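Local coordinates for protein transcriptional regulator containing CBS domains (Streptococcus pneumoniae, PDB 6UOF) that probably regulates transcription through its paired CBS domains, the part crystallised here, a module type that often senses adenine nucleotides, at residues G16-T21 / L28-K33; G50-R55 / T64-V69; A84-R89 / R114-K119. All coordinates share one frame; numbering follows the deposited sequence. Where two conformers were deposited one is given.

Contact 1: residues G16-T21 / L28-K33; sequences GFLRET and LDLVRK
L30 meets G16, F17 and L18 with one methyl group, CD2. Most of the contact is methyl against backbone. L30 CD2 lies 3.6 Å from F17 O and 3.9 Å from F17 N. It is also 4.2 Å from G16 CA. G16 is the first residue to leave the preceding helix, and its phi is positive, 120°. With no side chain on G16, the methyl can settle close to the main chain. The apolar side-chain part is smaller: L18 CG is 4.3 Å from L30 CD2. The CG of L30 stands anti to its backbone N (chi1 -168°), which carries the branch out from the helix toward the 16-18 backbone.

A second kind of interaction stays within 16-21. The F17 CB points away from the helix, and its ring turns an edge to R19. F17 CE2 sits centrally over one face of the R19 guanidinium, 3.9 Å from its plane.

The contact belongs to a beta-alpha-beta unit of the first CBS domain. Strand 18-19 leads into helix 24-34, which leads into strand 39-42. L18 makes backbone hydrogen bonds to P40 and I42, so strand 18-19 runs parallel to strand 39-42. L30 and V31 of the helix rest on F39 of that strand, while L18 also packs on V52 of strand 48-52.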
ATOM      1  N   GLY A  16       4.439  -5.839  -3.684  1.00 12.96           N
ATOM      2  CA  GLY A  16       5.578  -4.964  -3.356  1.00 12.94           C
ATOM      3  C   GLY A  16       5.368  -4.209  -2.058  1.00 12.64           C
ATOM      4  O   GLY A  16       4.237  -3.828  -1.727  1.00 12.90           O
ATOM      5  N   PHE A  17       6.463  -3.956  -1.367  1.00 11.61           N
ATOM      6  CA  PHE A  17       6.405  -3.124  -0.150  1.00 11.52           C
ATOM      7  C   PHE A  17       7.782  -2.514   0.042  1.00 12.07           C
ATOM      8  O   PHE A  17       8.773  -3.015  -0.503  1.00 12.48           O
ATOM      9  CB  PHE A  17       6.001  -3.927   1.089  1.00 11.61           C
ATOM     10  CG  PHE A  17       7.052  -4.916   1.522  1.00 12.38           C
ATOM     11  CD1 PHE A  17       7.173  -6.159   0.913  1.00 12.57           C
ATOM     12  CD2 PHE A  17       7.930  -4.594   2.546  1.00 12.70           C
ATOM     13  CE1 PHE A  17       8.163  -7.044   1.310  1.00 13.77           C
ATOM     14  CE2 PHE A  17       8.917  -5.485   2.944  1.00 13.53           C
ATOM     15  CZ  PHE A  17       9.030  -6.705   2.322  1.00 14.03           C
ATOM     16  N   LEU A  18       7.813  -1.427   0.805  1.00 12.09           N
ATOM     17  CA  LEU A  18       9.104  -0.798   1.170  1.00 13.33           C
ATOM     18  C   LEU A  18       9.266  -0.747   2.682  1.00 12.40           C
ATOM     19  O   LEU A  18       8.276  -0.835   3.401  1.00 12.42           O
ATOM     20  CB  LEU A  18       9.170   0.608   0.580  1.00 14.93           C
ATOM     21  CG  LEU A  18       9.522   0.602  -0.908  1.00 18.36           C
ATOM     22  CD1 LEU A  18       8.895   1.751  -1.641  1.00 21.60           C
ATOM     23  CD2 LEU A  18      11.020   0.555  -1.133  1.00 20.55           C
ATOM     24  N   ARG A  19      10.519  -0.711   3.103  1.00 13.20           N
ATOM     25  CA  ARG A  19      10.846  -0.526   4.534  1.00 13.50           C
ATOM     26  C   ARG A  19      11.149   0.957   4.742  1.00 13.30           C
ATOM     27  O   ARG A  19      11.669   1.616   3.793  1.00 13.61           O
ATOM     28  CB  ARG A  19      12.004  -1.436   4.931  1.00 13.84           C
ATOM     29  CG  ARG A  19      11.627  -2.909   4.829  1.00 14.18           C
ATOM     30  CD  ARG A  19      12.685  -3.855   5.379  1.00 15.62           C
ATOM     31  NE  ARG A  19      12.211  -5.249   5.558  1.00 16.23           N
ATOM     32  CZ  ARG A  19      12.371  -6.239   4.694  1.00 17.39           C
ATOM     33  NH1 ARG A  19      11.837  -7.419   4.949  1.00 18.04           N
ATOM     34  NH2 ARG A  19      13.035  -6.050   3.567  1.00 19.27           N
ATOM     35  N   GLU A  20      10.866   1.472   5.932  1.00 13.81           N
ATOM     36  CA  GLU A  20      11.043   2.934   6.121  1.00 14.96           C
ATOM     37  C   GLU A  20      12.532   3.295   6.015  1.00 14.96           C
ATOM     38  O   GLU A  20      12.825   4.482   5.739  1.00 15.19           O
ATOM     39  CB  GLU A  20      10.309   3.384   7.377  1.00 16.33           C
ATOM     40  CG  GLU A  20      11.010   2.974   8.627  1.00 16.96           C
ATOM     41  CD  GLU A  20      10.445   3.497   9.936  1.00 17.68           C
ATOM     42  OE1 GLU A  20       9.423   4.197   9.926  1.00 19.70           O
ATOM     43  OE2 GLU A  20      11.054   3.212  10.957  1.00 18.28           O
ATOM     44  N   THR A  21      13.435   2.320   6.189  1.00 13.72           N
ATOM     45  CA  THR A  21      14.910   2.494   6.084  1.00 14.98           C
ATOM     46  C   THR A  21      15.418   2.210   4.663  1.00 15.46           C
ATOM     47  O   THR A  21      16.628   2.382   4.436  1.00 16.97           O
ATOM     48  CB  THR A  21      15.631   1.661   7.144  1.00 16.13           C
ATOM     49  OG1 THR A  21      15.068   0.349   7.075  1.00 16.43           O
ATOM     50  CG2 THR A  21      15.466   2.240   8.530  1.00 17.38           C
ATOM     51  N   LEU A  28      12.333   3.577  -6.605  1.00 14.37           N
ATOM     52  CA  LEU A  28      12.345   3.694  -8.090  1.00 15.54           C
ATOM     53  C   LEU A  28      12.650   2.332  -8.724  1.00 16.39           C
ATOM     54  O   LEU A  28      12.030   2.009  -9.761  1.00 16.78           O
ATOM     55  CB  LEU A  28      13.350   4.768  -8.520  1.00 16.33           C
ATOM     56  CG  LEU A  28      13.008   6.190  -8.072  1.00 16.45           C
ATOM     57  CD1 LEU A  28      14.117   7.165  -8.447  1.00 17.66           C
ATOM     58  CD2 LEU A  28      11.678   6.650  -8.660  1.00 16.70           C
ATOM     59  N   ASP A  29      13.550   1.554  -8.124  1.00 16.57           N
ATOM     60  CA  ASP A  29      13.877   0.209  -8.660  1.00 18.29           C
ATOM     61  C   ASP A  29      12.642  -0.693  -8.551  1.00 16.68           C
ATOM     62  O   ASP A  29      12.393  -1.488  -9.494  1.00 17.30           O
ATOM     63  CB  ASP A  29      15.061  -0.413  -7.913  1.00 20.51           C
ATOM     64  CG  ASP A  29      16.388   0.299  -8.111  1.00 23.68           C
ATOM     65  OD1 ASP A  29      16.504   1.085  -9.086  1.00 26.32           O
ATOM     66  OD2 ASP A  29      17.302   0.060  -7.292  1.00 28.20           O
ATOM     67  N   LEU A  30      11.920  -0.624  -7.426  1.00 15.37           N
ATOM     68  CA  LEU A  30      10.731  -1.501  -7.230  1.00 14.63           C
ATOM     69  C   LEU A  30       9.640  -1.115  -8.234  1.00 14.27           C
ATOM     70  O   LEU A  30       8.935  -2.012  -8.732  1.00 14.01           O
ATOM     71  CB  LEU A  30      10.224  -1.387  -5.791  1.00 14.03           C
ATOM     72  CG  LEU A  30       9.194  -2.442  -5.396  1.00 15.10           C
ATOM     73  CD1 LEU A  30       9.775  -3.842  -5.488  1.00 15.77           C
ATOM     74  CD2 LEU A  30       8.650  -2.175  -4.012  1.00 15.55           C
ATOM     75  N   VAL A  31       9.526   0.179  -8.535  1.00 14.17           N
ATOM     76  CA  VAL A  31       8.509   0.623  -9.526  1.00 14.50           C
ATOM     77  C   VAL A  31       8.784  -0.078 -10.863  1.00 15.41           C
ATOM     78  O   VAL A  31       7.833  -0.577 -11.491  1.00 15.78           O
ATOM     79  CB  VAL A  31       8.525   2.148  -9.686  1.00 14.49           C
ATOM     80  CG1 VAL A  31       7.693   2.594 -10.882  1.00 14.83           C
ATOM     81  CG2 VAL A  31       8.073   2.859  -8.422  1.00 13.83           C
ATOM     82  N   ARG A  32      10.042  -0.162 -11.274  1.00 15.85           N
ATOM     83  CA  ARG A  32      10.330  -0.787 -12.598  1.00 17.69           C
ATOM     84  C   ARG A  32      10.214  -2.311 -12.539  1.00 18.19           C
ATOM     85  O   ARG A  32       9.798  -2.905 -13.536  1.00 18.92           O
ATOM     86  CB  ARG A  32      11.688  -0.304 -13.080  1.00 20.11           C
ATOM     87  CG  ARG A  32      11.690   1.210 -13.217  1.00 21.56           C
ATOM     88  CD  ARG A  32      12.664   1.741 -14.225  1.00 23.98           C
ATOM     89  NE  ARG A  32      12.311   1.274 -15.553  1.00 26.29           N
ATOM     90  CZ  ARG A  32      13.057   1.480 -16.621  1.00 28.12           C
ATOM     91  NH1 ARG A  32      14.192   2.148 -16.504  1.00 30.91           N
ATOM     92  NH2 ARG A  32      12.679   1.007 -17.795  1.00 29.04           N
ATOM     93  N   LYS A  33      10.529  -2.925 -11.410  1.00 17.30           N
ATOM     94  CA  LYS A  33      10.436  -4.404 -11.306  0.50 17.83           C
ATOM     95  C   LYS A  33       8.972  -4.838 -11.202  1.00 16.71           C
ATOM     96  O   LYS A  33       8.634  -5.884 -11.805  1.00 17.79           O
ATOM     97  CB  LYS A  33      11.223  -4.907 -10.095  0.50 18.61           C
ATOM     98  CG  LYS A  33      12.727  -5.004 -10.300  0.50 20.71           C
ATOM     99  CD  LYS A  33      13.441  -5.636  -9.126  0.50 21.48           C
ATOM    100  CE  LYS A  33      14.859  -6.050  -9.454  0.50 22.96           C
ATOM    101  NZ  LYS A  33      15.426  -6.933  -8.408  0.50 23.27           N
TER

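Contact 2: residues G50-R55 / T64-V69; sequences GVVTMR and TTIDKV
V52 of a CBS-domain beta strand packs against I66 and V69, in the loop between helix 54-57 and helix 83-93. V52 ends strand 48-52, an outer strand of the mixed sheet. I66 begins a short 3-10 turn, 66-68, and V69 follows it.

The packed side is entirely aliphatic. V52 CB is 4.3 Å from I66 CG2, and V52 CG2 is 4.3 Å from V69 CG2. These are ordinary van der Waals distances. V52 has a chi1 of 58°, which places its CG2 anti to the backbone N and in line with V69. V52 and I66 are buried, and Y27 of helix 24-34 and V41 of strand 39-42 touch both of them. The turn is thus laid over the same core that holds the helix to the sheet. V51, one residue earlier, points its CB away from the turn and touches M97 and P99 of strand 97-101 instead.

The other side is more open: K68 and R55 are exposed, as is M54, a selenomethionine. T53 is the N-cap of helix 54-57. Its side chain caps a backbone N there, and its own N is hydrogen-bonded to D56 OD2, as in a capping box. The 3-10 turn closes through backbone bonds from K68 N to T65 O and from V69 N to I66 O. Within 64-69, T65 OG1 donates a 2.6 Å hydrogen bond to D67 OD1, meeting that oxygen nearly end-on to its C-O bond.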
ATOM      1  N   GLY A  50       3.227   4.267   6.805  1.00 11.39           N
ATOM      2  CA  GLY A  50       2.931   5.238   5.743  1.00 11.58           C
ATOM      3  C   GLY A  50       2.780   4.535   4.414  1.00 11.40           C
ATOM      4  O   GLY A  50       2.818   3.287   4.354  1.00 11.04           O
ATOM      5  N   VAL A  51       2.585   5.329   3.374  1.00 11.27           N
ATOM      6  CA  VAL A  51       2.527   4.834   1.985  1.00 11.45           C
ATOM      7  C   VAL A  51       3.432   5.738   1.149  1.00 11.94           C
ATOM      8  O   VAL A  51       3.605   6.932   1.493  1.00 13.37           O
ATOM      9  CB  VAL A  51       1.081   4.811   1.459  1.00 12.25           C
ATOM     10  CG1 VAL A  51       0.212   3.771   2.154  1.00 13.06           C
ATOM     11  CG2 VAL A  51       0.425   6.182   1.510  1.00 14.33           C
ATOM     12  N   VAL A  52       4.025   5.191   0.113  1.00 11.41           N
ATOM     13  CA  VAL A  52       4.912   6.003  -0.759  1.00 11.94           C
ATOM     14  C   VAL A  52       4.373   5.929  -2.188  1.00 12.69           C
ATOM     15  O   VAL A  52       4.079   4.821  -2.686  1.00 12.46           O
ATOM     16  CB  VAL A  52       6.397   5.605  -0.630  1.00 13.42           C
ATOM     17  CG1 VAL A  52       6.660   4.146  -0.952  1.00 13.41           C
ATOM     18  CG2 VAL A  52       7.299   6.506  -1.453  1.00 14.97           C
ATOM     19  N   THR A  53       4.201   7.102  -2.790  1.00 13.12           N
ATOM     20  CA  THR A  53       3.682   7.257  -4.174  1.00 13.84           C
ATOM     21  C   THR A  53       4.709   8.013  -5.008  1.00 13.42           C
ATOM     22  O   THR A  53       5.681   8.536  -4.475  1.00 13.65           O
ATOM     23  CB  THR A  53       2.360   8.032  -4.166  1.00 15.49           C
ATOM     24  OG1 THR A  53       2.664   9.399  -3.866  1.00 17.25           O
ATOM     25  CG2 THR A  53       1.381   7.473  -3.157  1.00 16.21           C
HETATM   26  N   MSE A  54       4.482   8.092  -6.317  1.00 13.82           N
HETATM   27  CA  MSE A  54       5.422   8.779  -7.177  1.00 14.36           C
HETATM   28  C   MSE A  54       5.387  10.280  -6.871  1.00 15.23           C
HETATM   29  O   MSE A  54       6.404  10.961  -6.994  1.00 16.30           O
HETATM   30  CB  MSE A  54       5.134   8.480  -8.650  1.00 14.74           C
HETATM   31  CG  MSE A  54       6.193   9.020  -9.583  1.00 15.41           C
HETATM   32 SE   MSE A  54       7.998   8.302  -9.372  1.00 16.10          SE
HETATM   33  CE  MSE A  54       7.723   6.485 -10.022  1.00 16.47           C
ATOM     34  N   ARG A  55       4.221  10.806  -6.466  1.00 15.72           N
ATOM     35  CA  ARG A  55       4.161  12.206  -6.049  1.00 18.05           C
ATOM     36  C   ARG A  55       5.097  12.434  -4.853  1.00 16.96           C
ATOM     37  O   ARG A  55       5.745  13.477  -4.771  1.00 18.86           O
ATOM     38  CB  ARG A  55       2.726  12.594  -5.673  1.00 20.86           C
ATOM     39  CG  ARG A  55       2.586  13.983  -5.064  1.00 25.03           C
ATOM     40  CD  ARG A  55       1.144  14.381  -4.791  1.00 29.82           C
ATOM     41  NE  ARG A  55       0.599  13.860  -3.539  1.00 33.21           N
ATOM     42  CZ  ARG A  55       0.408  14.572  -2.423  1.00 38.03           C
ATOM     43  NH1 ARG A  55       0.704  15.861  -2.380  1.00 42.25           N
ATOM     44  NH2 ARG A  55      -0.099  13.988  -1.350  1.00 40.50           N
ATOM     45  N   THR A  64      17.811   9.556  -0.093  1.00 14.75           N
ATOM     46  CA  THR A  64      16.910   9.843   1.056  1.00 14.50           C
ATOM     47  C   THR A  64      16.128   8.606   1.488  1.00 13.85           C
ATOM     48  O   THR A  64      15.679   7.830   0.606  1.00 13.59           O
ATOM     49  CB  THR A  64      15.939  10.985   0.734  1.00 14.67           C
ATOM     50  OG1 THR A  64      16.729  12.138   0.439  1.00 15.75           O
ATOM     51  CG2 THR A  64      14.993  11.297   1.871  1.00 14.55           C
ATOM     52  N   THR A  65      15.968   8.416   2.799  1.00 13.62           N
ATOM     53  CA  THR A  65      15.197   7.252   3.293  1.00 13.35           C
ATOM     54  C   THR A  65      13.697   7.476   3.084  1.00 13.12           C
ATOM     55  O   THR A  65      13.207   8.624   3.125  1.00 13.58           O
ATOM     56  CB  THR A  65      15.516   6.898   4.754  1.00 13.50           C
ATOM     57  OG1 THR A  65      15.444   8.064   5.573  1.00 13.98           O
ATOM     58  CG2 THR A  65      16.875   6.250   4.902  1.00 13.77           C
ATOM     59  N   ILE A  66      12.988   6.364   2.904  1.00 13.05           N
ATOM     60  CA  ILE A  66      11.530   6.431   2.620  1.00 13.08           C
ATOM     61  C   ILE A  66      10.767   7.097   3.769  1.00 13.08           C
ATOM     62  O   ILE A  66       9.771   7.795   3.479  1.00 12.94           O
ATOM     63  CB  ILE A  66      11.009   5.015   2.306  1.00 13.18           C
ATOM     64  CG1 ILE A  66      11.657   4.469   1.028  1.00 13.84           C
ATOM     65  CG2 ILE A  66       9.493   4.994   2.234  1.00 13.11           C
ATOM     66  CD1 ILE A  66      11.375   5.267  -0.233  1.00 14.24           C
ATOM     67  N   ASP A  67      11.192   6.919   5.027  1.00 13.42           N
ATOM     68  CA  ASP A  67      10.404   7.516   6.128  1.00 14.28           C
ATOM     69  C   ASP A  67      10.336   9.041   5.988  1.00 14.53           C
ATOM     70  O   ASP A  67       9.346   9.607   6.454  1.00 15.65           O
ATOM     71  CB  ASP A  67      10.982   7.165   7.504  1.00 14.89           C
ATOM     72  CG  ASP A  67      12.339   7.773   7.800  1.00 15.78           C
ATOM     73  OD1 ASP A  67      13.246   7.655   6.967  1.00 16.57           O
ATOM     74  OD2 ASP A  67      12.461   8.401   8.872  1.00 18.63           O
ATOM     75  N   LYS A  68      11.302   9.654   5.304  1.00 14.84           N
ATOM     76  CA  LYS A  68      11.357  11.137   5.219  1.00 15.62           C
ATOM     77  C   LYS A  68      10.575  11.645   3.997  1.00 15.44           C
ATOM     78  O   LYS A  68      10.455  12.876   3.886  1.00 15.95           O
ATOM     79  CB  LYS A  68      12.823  11.592   5.301  1.00 16.79           C
ATOM     80  CG  LYS A  68      13.461  11.304   6.663  1.00 17.48           C
ATOM     81  CD  LYS A  68      14.846  11.860   6.913  1.00 18.15           C
ATOM     82  CE  LYS A  68      14.880  13.366   6.803  1.00 18.66           C
ATOM     83  NZ  LYS A  68      16.182  13.926   7.249  1.00 17.96           N
ATOM     84  N   VAL A  69      10.047  10.755   3.143  1.00 14.81           N
ATOM     85  CA  VAL A  69       9.291  11.216   1.935  1.00 15.50           C
ATOM     86  C   VAL A  69       7.877  10.636   1.914  1.00 14.87           C
ATOM     87  O   VAL A  69       7.016  11.170   1.233  1.00 15.21           O
ATOM     88  CB  VAL A  69      10.011  10.879   0.609  1.00 15.88           C
ATOM     89  CG1 VAL A  69      11.459  11.336   0.592  1.00 16.83           C
ATOM     90  CG2 VAL A  69       9.939   9.397   0.276  1.00 16.01           C
TER

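Contact 3: residues A84-R89 / R114-K119; sequences ANVSQR and RDVMEK
S87 faces V116 and M117, while its hydroxyl turns back to a flat group of its own helix, the A84 carbonyl. In the conformer given, one of two, S87 OG donates to A84 O at 2.8 Å, tilted 34° from the carbonyl plane. Q88 N, the usual helix donor, reaches A84 O from the same face of that plane. In this conformer the S87 hydroxyl lies between the backbone N and the carbonyl carbon (chi1 69°), within reach of the turn before it. The second flat group is the R114 guanidinium, on helix 113-118. R114 NH2 is 2.8 Å from D115 OD1. R114 NE makes a salt bridge with E118 OE1 at 3.0 Å, its hydrogen bond weak. K119 NZ forms a longer salt bridge, 3.6 Å, with D115 OD1, and R10 pairs with D115 OD2. R114, D115, E118 and K119 thus form a salt-bridge network.

Between the helices the meeting is apolar. S87 CB lies 3.5 Å from V116 CG1, tighter than usual, but S87 has two conformers, so the shortness is doubtful. V86 CG1 is 4.4 Å from V116 CG2. M117 is a selenomethionine, and its chain bends at chi2 and chi3. The bend brings its CE methyl to 3.9 Å from S87 O. The axes of 84-89 and 114-118 pass 10.0 Å apart and are inclined at 117°. I83 and M90 of helix 83-93 also touch V116.

This joins two helices of the second CBS domain. The chemistry implies a division of labour: dispersion forces join the helices, while the charged groups R114, D115, E118 and K119 pair among themselves within 114-119, and D115 also with R10. With three cationic partners, D115 probably stays ionised.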
ATOM      1  N   ALA A  84     -17.600  -3.886  -0.615  1.00 20.33           N
ATOM      2  CA  ALA A  84     -18.523  -2.776  -0.975  1.00 22.04           C
ATOM      3  C   ALA A  84     -18.084  -1.493  -0.260  1.00 21.35           C
ATOM      4  O   ALA A  84     -18.071  -0.428  -0.887  1.00 21.20           O
ATOM      5  CB  ALA A  84     -19.942  -3.134  -0.611  1.00 24.20           C
ATOM      6  N   ASN A  85     -17.749  -1.600   1.022  1.00 21.06           N
ATOM      7  CA  ASN A  85     -17.303  -0.423   1.816  1.00 21.68           C
ATOM      8  C   ASN A  85     -15.965   0.095   1.281  1.00 19.01           C
ATOM      9  O   ASN A  85     -15.814   1.323   1.156  1.00 19.88           O
ATOM     10  CB  ASN A  85     -17.217  -0.777   3.300  1.00 23.64           C
ATOM     11  CG  ASN A  85     -18.576  -1.079   3.892  1.00 26.64           C
ATOM     12  OD1 ASN A  85     -19.604  -0.727   3.313  1.00 29.42           O
ATOM     13  ND2 ASN A  85     -18.589  -1.698   5.058  1.00 29.83           N
ATOM     14  N   VAL A  86     -15.033  -0.803   0.965  1.00 16.81           N
ATOM     15  CA  VAL A  86     -13.718  -0.395   0.396  1.00 16.22           C
ATOM     16  C   VAL A  86     -13.941   0.349  -0.925  1.00 15.28           C
ATOM     17  O   VAL A  86     -13.332   1.406  -1.131  1.00 15.21           O
ATOM     18  CB  VAL A  86     -12.789  -1.608   0.203  1.00 16.60           C
ATOM     19  CG1 VAL A  86     -11.490  -1.227  -0.484  1.00 16.55           C
ATOM     20  CG2 VAL A  86     -12.512  -2.319   1.516  1.00 17.16           C
ATOM     21  N   SER A  87     -14.793  -0.188  -1.801  0.50 15.22           N
ATOM     22  CA  SER A  87     -15.011   0.460  -3.122  0.50 15.57           C
ATOM     23  C   SER A  87     -15.591   1.870  -2.939  0.50 15.32           C
ATOM     24  O   SER A  87     -15.132   2.794  -3.644  0.50 14.30           O
ATOM     25  CB  SER A  87     -15.885  -0.394  -4.009  0.50 16.56           C
ATOM     26  OG  SER A  87     -17.215  -0.449  -3.520  0.50 18.21           O
ATOM     27  N   GLN A  88     -16.551   2.020  -2.024  0.50 15.78           N
ATOM     28  CA  GLN A  88     -17.201   3.328  -1.749  0.50 16.70           C
ATOM     29  C   GLN A  88     -16.132   4.377  -1.422  0.50 15.56           C
ATOM     30  O   GLN A  88     -16.193   5.499  -1.959  0.50 15.57           O
ATOM     31  CB  GLN A  88     -18.190   3.173  -0.592  0.50 18.39           C
ATOM     32  CG  GLN A  88     -19.423   2.358  -0.957  0.50 20.17           C
ATOM     33  CD  GLN A  88     -20.178   1.857   0.252  0.50 22.60           C
ATOM     34  OE1 GLN A  88     -19.902   2.239   1.388  0.50 24.60           O
ATOM     35  NE2 GLN A  88     -21.148   0.988   0.010  0.50 24.47           N
ATOM     36  N   ARG A  89     -15.190   4.022  -0.552  1.00 15.03           N
ATOM     37  CA  ARG A  89     -14.152   4.991  -0.121  1.00 14.93           C
ATOM     38  C   ARG A  89     -13.093   5.193  -1.202  1.00 13.61           C
ATOM     39  O   ARG A  89     -12.618   6.311  -1.397  1.00 13.85           O
ATOM     40  CB  ARG A  89     -13.538   4.553   1.205  1.00 16.27           C
ATOM     41  CG  ARG A  89     -12.631   5.613   1.797  1.00 17.88           C
ATOM     42  CD  ARG A  89     -12.314   5.348   3.248  1.00 19.09           C
ATOM     43  NE  ARG A  89     -11.334   6.306   3.734  1.00 20.94           N
ATOM     44  CZ  ARG A  89     -10.856   6.313   4.972  1.00 23.35           C
ATOM     45  NH1 ARG A  89     -11.284   5.416   5.847  1.00 24.72           N
ATOM     46  NH2 ARG A  89      -9.960   7.217   5.338  1.00 24.31           N
ATOM     47  N   ARG A 114      -8.229  -1.663  -9.368  1.00 15.37           N
ATOM     48  CA  ARG A 114      -8.710  -2.457 -10.529  1.00 16.93           C
ATOM     49  C   ARG A 114      -9.363  -3.757 -10.040  1.00 16.57           C
ATOM     50  O   ARG A 114     -10.412  -4.133 -10.570  1.00 16.74           O
ATOM     51  CB  ARG A 114      -7.557  -2.779 -11.482  1.00 20.79           C
ATOM     52  CG  ARG A 114      -8.020  -3.256 -12.849  1.00 24.64           C
ATOM     53  CD  ARG A 114      -7.020  -4.097 -13.622  1.00 30.13           C
ATOM     54  NE  ARG A 114      -7.188  -5.529 -13.369  1.00 35.85           N
ATOM     55  CZ  ARG A 114      -6.563  -6.233 -12.426  1.00 34.84           C
ATOM     56  NH1 ARG A 114      -5.695  -5.657 -11.612  1.00 34.33           N
ATOM     57  NH2 ARG A 114      -6.806  -7.528 -12.308  1.00 41.30           N
ATOM     58  N   ASP A 115      -8.764  -4.431  -9.058  1.00 15.36           N
ATOM     59  CA  ASP A 115      -9.374  -5.704  -8.607  1.00 15.88           C
ATOM     60  C   ASP A 115     -10.721  -5.436  -7.938  1.00 15.64           C
ATOM     61  O   ASP A 115     -11.659  -6.203  -8.163  1.00 17.13           O
ATOM     62  CB  ASP A 115      -8.422  -6.445  -7.674  1.00 15.88           C
ATOM     63  CG  ASP A 115      -7.198  -7.010  -8.369  1.00 16.74           C
ATOM     64  OD1 ASP A 115      -7.302  -7.319  -9.577  1.00 19.31           O
ATOM     65  OD2 ASP A 115      -6.163  -7.187  -7.694  1.00 17.76           O
ATOM     66  N   VAL A 116     -10.815  -4.371  -7.150  1.00 14.97           N
ATOM     67  CA  VAL A 116     -12.081  -4.066  -6.434  1.00 16.44           C
ATOM     68  C   VAL A 116     -13.169  -3.709  -7.444  1.00 17.47           C
ATOM     69  O   VAL A 116     -14.293  -4.189  -7.345  1.00 19.95           O
ATOM     70  CB  VAL A 116     -11.856  -2.943  -5.409  1.00 16.05           C
ATOM     71  CG1 VAL A 116     -13.170  -2.372  -4.900  1.00 17.41           C
ATOM     72  CG2 VAL A 116     -10.979  -3.408  -4.254  1.00 16.21           C
HETATM   73  N   MSE A 117     -12.808  -2.918  -8.454  1.00 17.02           N
HETATM   74  CA  MSE A 117     -13.836  -2.478  -9.386  1.00 18.47           C
HETATM   75  C   MSE A 117     -14.277  -3.615 -10.307  1.00 20.44           C
HETATM   76  O   MSE A 117     -15.442  -3.676 -10.699  1.00 23.19           O
HETATM   77  CB  MSE A 117     -13.340  -1.301 -10.229  1.00 18.69           C
HETATM   78  CG  MSE A 117     -13.042  -0.040  -9.445  1.00 18.13           C
HETATM   79 SE   MSE A 117     -14.367   0.425  -8.046  1.00 20.18          SE
HETATM   80  CE  MSE A 117     -13.279   1.281  -6.680  1.00 17.91           C
ATOM     81  N   GLU A 118     -13.337  -4.488 -10.684  1.00 21.38           N
ATOM     82  CA  GLU A 118     -13.652  -5.577 -11.596  1.00 24.67           C
ATOM     83  C   GLU A 118     -14.485  -6.633 -10.861  1.00 26.48           C
ATOM     84  O   GLU A 118     -15.303  -7.287 -11.531  1.00 29.52           O
ATOM     85  CB  GLU A 118     -12.367  -6.132 -12.211  1.00 26.86           C
ATOM     86  CG  GLU A 118     -11.737  -5.176 -13.213  1.00 29.21           C
ATOM     87  CD  GLU A 118     -10.486  -5.675 -13.915  1.00 33.14           C
ATOM     88  OE1 GLU A 118      -9.972  -6.737 -13.521  1.00 38.35           O
ATOM     89  OE2 GLU A 118     -10.025  -4.987 -14.857  1.00 37.30           O
ATOM     90  N   LYS A 119     -14.296  -6.781  -9.543  1.00 27.98           N
ATOM     91  CA  LYS A 119     -15.066  -7.764  -8.726  1.00 30.66           C
ATOM     92  C   LYS A 119     -16.010  -7.021  -7.773  1.00 29.95           C
ATOM     93  O   LYS A 119     -17.183  -7.442  -7.668  1.00 35.88           O
ATOM     94  CB  LYS A 119     -14.137  -8.695  -7.946  1.00 32.53           C
ATOM     95  CG  LYS A 119     -13.298  -9.639  -8.796  1.00 36.17           C
ATOM     96  CD  LYS A 119     -12.050  -9.038  -9.385  1.00 35.02           C
ATOM     97  CE  LYS A 119     -11.249 -10.050 -10.177  1.00 40.57           C
ATOM     98  NZ  LYS A 119      -9.932  -9.502 -10.586  1.00 42.60           N
TER

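The contacts follow one another along the chain without interleaving. Contacts 1 and 2 are neighbours, with centres 10 Å apart, and both reach the mixed sheet of strands 18-19, 39-42 and 48-52. They touch directly: L18 CD1 lies 3.3 Å from V52 CG1, and E20 O and D67 N are a probable hydrogen bond at 3.0 Å. Contact 3 is in the second CBS domain, on the opposite side of the chain's centre. Its centre is 24 Å from contact 1 and 25 Å from contact 2, with nearest atoms about 11 Å away. The set therefore samples both halves of the CBS pair. Segment 64-69, between helix 54-57 and helix 83-93, packs on the sheet of the first half.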